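Local coordinates for phosphogluconate dehydrogenase NAD-binding putative C-terminal domain-containing protein (Sinorhizobium meliloti, PDB 4EZB) that is of unknown function but probably acts as an oxidoreductase with a Rossmann-type dinucleotide-binding domain, at residues A[34-46]-A[149-161]. Numbering follows the deposited sequence.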
loop_
_atom_site.group_PDB
_atom_site.type_symbol
_atom_site.label_atom_id
_atom_site.label_comp_id
_atom_site.label_asym_id
_atom_site.label_seq_id
_atom_site.Cartn_x
_atom_site.Cartn_y
_atom_site.Cartn_z
ATOM N N GLU A 34 11.368 9.908 31.170
ATOM C CA GLU A 34 12.463 10.196 30.233
ATOM C C GLU A 34 12.142 11.340 29.257
ATOM O O GLU A 34 12.885 12.333 29.190
ATOM C CB GLU A 34 12.840 8.938 29.453
ATOM C CG GLU A 34 13.424 7.831 30.311
ATOM C CD GLU A 34 13.947 6.674 29.484
ATOM O OE1 GLU A 34 13.466 6.474 28.342
ATOM O OE2 GLU A 34 14.845 5.963 29.983
ATOM N N ALA A 35 11.038 11.196 28.519
ATOM C CA ALA A 35 10.606 12.198 27.534
ATOM C C ALA A 35 10.483 13.596 28.138
ATOM O O ALA A 35 11.021 14.554 27.570
ATOM C CB ALA A 35 9.304 11.783 26.852
ATOM N N ALA A 36 9.789 13.699 29.281
ATOM C CA ALA A 36 9.670 14.959 30.015
ATOM C C ALA A 36 11.013 15.460 30.499
ATOM O O ALA A 36 11.228 16.669 30.551
ATOM C CB ALA A 36 8.711 14.837 31.183
ATOM N N GLN A 37 11.907 14.534 30.859
ATOM C CA GLN A 37 13.250 14.892 31.350
ATOM C C GLN A 37 14.156 15.482 30.263
ATOM O O GLN A 37 14.705 16.580 30.434
ATOM C CB GLN A 37 13.915 13.703 32.042
ATOM C CG GLN A 37 13.545 13.597 33.515
ATOM C CD GLN A 37 13.928 12.262 34.132
ATOM O OE1 GLN A 37 14.811 11.556 33.637
ATOM N NE2 GLN A 37 13.264 11.911 35.224
ATOM N N SER A 38 14.288 14.766 29.144
ATOM C CA SER A 38 14.999 15.283 27.969
ATOM C C SER A 38 14.442 16.619 27.463
ATOM O O SER A 38 15.215 17.519 27.155
ATOM C CB SER A 38 15.016 14.259 26.843
ATOM O OG SER A 38 13.775 13.590 26.775
ATOM N N ILE A 39 13.115 16.762 27.389
ATOM C CA ILE A 39 12.543 18.059 27.010
ATOM C C ILE A 39 12.980 19.145 27.994
ATOM O O ILE A 39 13.518 20.180 27.586
ATOM C CB ILE A 39 11.000 18.042 26.859
ATOM C CG1 ILE A 39 10.609 17.322 25.566
ATOM C CG2 ILE A 39 10.450 19.466 26.835
ATOM C CD1 ILE A 39 9.145 16.934 25.491
ATOM N N ALA A 40 12.761 18.901 29.284
ATOM C CA ALA A 40 13.118 19.877 30.322
ATOM C C ALA A 40 14.625 20.075 30.370
ATOM O O ALA A 40 15.108 21.150 30.735
ATOM C CB ALA A 40 12.599 19.438 31.679
ATOM N N GLY A 41 15.351 19.025 29.989
ATOM C CA GLY A 41 16.806 19.083 29.826
ATOM C C GLY A 41 17.252 20.226 28.934
ATOM O O GLY A 41 17.934 21.146 29.393
ATOM N N GLY A 42 16.835 20.172 27.667
ATOM C CA GLY A 42 17.180 21.192 26.665
ATOM C C GLY A 42 16.681 22.604 26.939
ATOM O O GLY A 42 17.189 23.567 26.370
ATOM N N LEU A 43 15.688 22.733 27.808
ATOM C CA LEU A 43 15.145 24.038 28.182
ATOM C C LEU A 43 15.811 24.600 29.434
ATOM O O LEU A 43 15.895 25.822 29.604
ATOM C CB LEU A 43 13.641 23.921 28.451
ATOM C CG LEU A 43 12.565 24.335 27.443
ATOM C CD1 LEU A 43 12.708 23.600 26.125
ATOM C CD2 LEU A 43 11.199 24.063 28.056
ATOM N N GLY A 44 16.268 23.688 30.298
ATOM C CA GLY A 44 16.694 23.997 31.668
ATOM C C GLY A 44 17.892 24.911 31.847
ATOM O O GLY A 44 17.870 25.813 32.695
ATOM N N GLY A 45 18.939 24.675 31.060
ATOM C CA GLY A 45 20.163 25.470 31.136
ATOM C C GLY A 45 19.970 26.921 30.728
ATOM O O GLY A 45 20.635 27.820 31.264
ATOM N N ARG A 46 19.051 27.145 29.788
ATOM C CA ARG A 46 18.760 28.485 29.285
ATOM C C ARG A 46 17.982 29.304 30.302
ATOM O O ARG A 46 17.938 30.526 30.202
ATOM C CB ARG A 46 17.948 28.453 27.976
ATOM C CG ARG A 46 18.143 27.245 27.075
ATOM C CD ARG A 46 19.562 27.133 26.542
ATOM N NE ARG A 46 19.812 25.814 25.962
ATOM C CZ ARG A 46 20.103 24.717 26.662
ATOM N NH1 ARG A 46 20.305 23.568 26.028
ATOM N NH2 ARG A 46 20.185 24.755 27.990
ATOM N N ALA A 149 8.339 12.088 16.879
ATOM C CA ALA A 149 9.541 11.268 16.897
ATOM C C ALA A 149 9.822 10.866 18.330
ATOM O O ALA A 149 9.246 11.433 19.259
ATOM C CB ALA A 149 10.720 12.057 16.330
ATOM N N ARG A 150 10.726 9.911 18.519
ATOM C CA ARG A 150 11.221 9.619 19.857
ATOM C C ARG A 150 11.960 10.843 20.403
ATOM O O ARG A 150 12.582 11.596 19.650
ATOM C CB ARG A 150 12.094 8.364 19.862
ATOM C CG ARG A 150 11.317 7.079 19.578
ATOM C CD ARG A 150 11.940 5.858 20.247
ATOM N NE ARG A 150 13.259 5.524 19.698
ATOM C CZ ARG A 150 14.423 5.832 20.270
ATOM N NH1 ARG A 150 14.463 6.490 21.427
ATOM N NH2 ARG A 150 15.558 5.481 19.679
ATOM N N VAL A 151 11.854 11.049 21.712
ATOM C CA VAL A 151 12.268 12.312 22.341
ATOM C C VAL A 151 13.773 12.395 22.662
ATOM O O VAL A 151 14.405 13.422 22.347
ATOM C CB VAL A 151 11.386 12.654 23.570
ATOM C CG1 VAL A 151 11.707 14.045 24.081
ATOM C CG2 VAL A 151 9.909 12.562 23.204
ATOM N N PRO A 152 14.354 11.322 23.277
ATOM C CA PRO A 152 15.795 11.286 23.551
ATOM C C PRO A 152 16.710 11.864 22.443
ATOM O O PRO A 152 17.502 12.755 22.742
ATOM C CB PRO A 152 16.063 9.793 23.799
ATOM C CG PRO A 152 14.811 9.307 24.438
ATOM C CD PRO A 152 13.680 10.136 23.863
ATOM N N PRO A 153 16.583 11.403 21.178
ATOM C CA PRO A 153 17.534 11.945 20.185
ATOM C C PRO A 153 17.342 13.427 19.816
ATOM O O PRO A 153 18.191 13.982 19.117
ATOM C CB PRO A 153 17.317 11.053 18.945
ATOM C CG PRO A 153 16.535 9.866 19.424
ATOM C CD PRO A 153 15.713 10.367 20.581
ATOM N N TYR A 154 16.255 14.057 20.283
ATOM C CA TYR A 154 15.926 15.443 19.900
ATOM C C TYR A 154 15.768 16.409 21.061
ATOM O O TYR A 154 15.918 17.622 20.884
ATOM C CB TYR A 154 14.646 15.480 19.071
ATOM C CG TYR A 154 14.755 14.766 17.758
ATOM C CD1 TYR A 154 15.076 15.464 16.592
ATOM C CD2 TYR A 154 14.539 13.387 17.672
ATOM C CE1 TYR A 154 15.179 14.811 15.376
ATOM C CE2 TYR A 154 14.637 12.723 16.462
ATOM C CZ TYR A 154 14.957 13.442 15.318
ATOM O OH TYR A 154 15.057 12.791 14.113
ATOM N N ALA A 155 15.434 15.872 22.235
ATOM C CA ALA A 155 15.084 16.688 23.403
ATOM C C ALA A 155 13.965 17.690 23.108
ATOM O O ALA A 155 12.917 17.307 22.608
ATOM C CB ALA A 155 16.312 17.374 23.980
ATOM N N GLU A 156 14.195 18.969 23.384
ATOM C CA GLU A 156 13.144 19.990 23.271
ATOM C C GLU A 156 12.777 20.418 21.830
ATOM O O GLU A 156 11.862 21.234 21.627
ATOM C CB GLU A 156 13.522 21.217 24.100
ATOM C CG GLU A 156 14.447 22.198 23.395
ATOM C CD GLU A 156 15.913 21.811 23.448
ATOM O OE1 GLU A 156 16.249 20.611 23.358
ATOM O OE2 GLU A 156 16.745 22.729 23.558
ATOM N N LYS A 157 13.492 19.874 20.849
ATOM C CA LYS A 157 13.273 20.217 19.450
ATOM C C LYS A 157 12.632 19.056 18.704
ATOM O O LYS A 157 12.513 19.063 17.475
ATOM C CB LYS A 157 14.594 20.627 18.799
ATOM C CG LYS A 157 15.292 21.750 19.544
ATOM C CD LYS A 157 16.121 22.596 18.601
ATOM C CE LYS A 157 16.913 23.640 19.365
ATOM N NZ LYS A 157 16.068 24.547 20.191
ATOM N N VAL A 158 12.238 18.045 19.463
ATOM C CA VAL A 158 11.400 16.973 18.958
ATOM C C VAL A 158 10.195 17.608 18.245
ATOM O O VAL A 158 9.592 18.589 18.766
ATOM C CB VAL A 158 10.996 16.033 20.127
ATOM C CG1 VAL A 158 10.101 16.739 21.154
ATOM C CG2 VAL A 158 10.377 14.737 19.632
ATOM N N PRO A 159 9.887 17.115 17.028
ATOM C CA PRO A 159 8.724 17.638 16.294
ATOM C C PRO A 159 7.422 17.309 17.037
ATOM O O PRO A 159 7.133 16.134 17.324
ATOM C CB PRO A 159 8.792 16.914 14.937
ATOM C CG PRO A 159 9.664 15.706 15.169
ATOM C CD PRO A 159 10.643 16.114 16.243
ATOM N N ILE A 160 6.679 18.361 17.384
ATOM C CA ILE A 160 5.342 18.219 17.975
ATOM C C ILE A 160 4.312 18.881 17.059
ATOM O O ILE A 160 4.524 19.994 16.595
ATOM C CB ILE A 160 5.302 18.794 19.409
ATOM C CG1 ILE A 160 6.172 17.929 20.324
ATOM C CG2 ILE A 160 3.870 18.849 19.937
ATOM C CD1 ILE A 160 6.490 18.509 21.694
ATOM N N LEU A 161 3.227 18.166 16.749
ATOM C CA LEU A 161 2.075 18.781 16.112
ATOM C C LEU A 161 1.051 19.189 17.178
ATOM O O LEU A 161 0.818 18.442 18.133
ATOM C CB LEU A 161 1.457 17.815 15.104
ATOM C CG LEU A 161 2.376 17.352 13.931
ATOM C CD1 LEU A 161 1.608 16.536 12.897
ATOM C CD2 LEU A 161 3.097 18.514 13.244
#
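Helix 34-44 lies against the loop that joins strands 141-147 and 159-163, with the CA atoms of Ile39 and Glu156 4.3 Å apart and those of Ala35 and Val151 5.5 Å apart. No hydrogen bond crosses between the segments, so packing carries the contact. In the loop, Val151 O accepts from both Tyr154 N and Ala155 N. Val151 points at the helix: its CG1, anti to the backbone N (chi1 -172°), reaches Ser38 OG at 3.4 Å and also touches Ile39 CG1, while CG2 meets Ala35 CB at 3.8 Å. Ala155 CB packs on Ser38 O at 3.4 Å. This helix follows strand 26-30 in a strand-turn-helix with a GxGxxA pattern that includes Ala36, consistent with the first beta-alpha unit of a Rossmann-type domain; Ile39 and Leu43 also pack on that strand, through Phe29 and Ile27. Farther along, Glu156 CB comes tightly against Leu43 CD1 at 3.2 Å, and a bend at chi2 (-82°) turns the carboxylate back beside Gly42, OE1 lying 3.5 Å from Gly42 CA. Replacing Glu156 by alanine is likely to open a gap beside Gly42 and leave Lys157 NZ without its long salt bridge to OE2, though NZ also bonds Gly178 O.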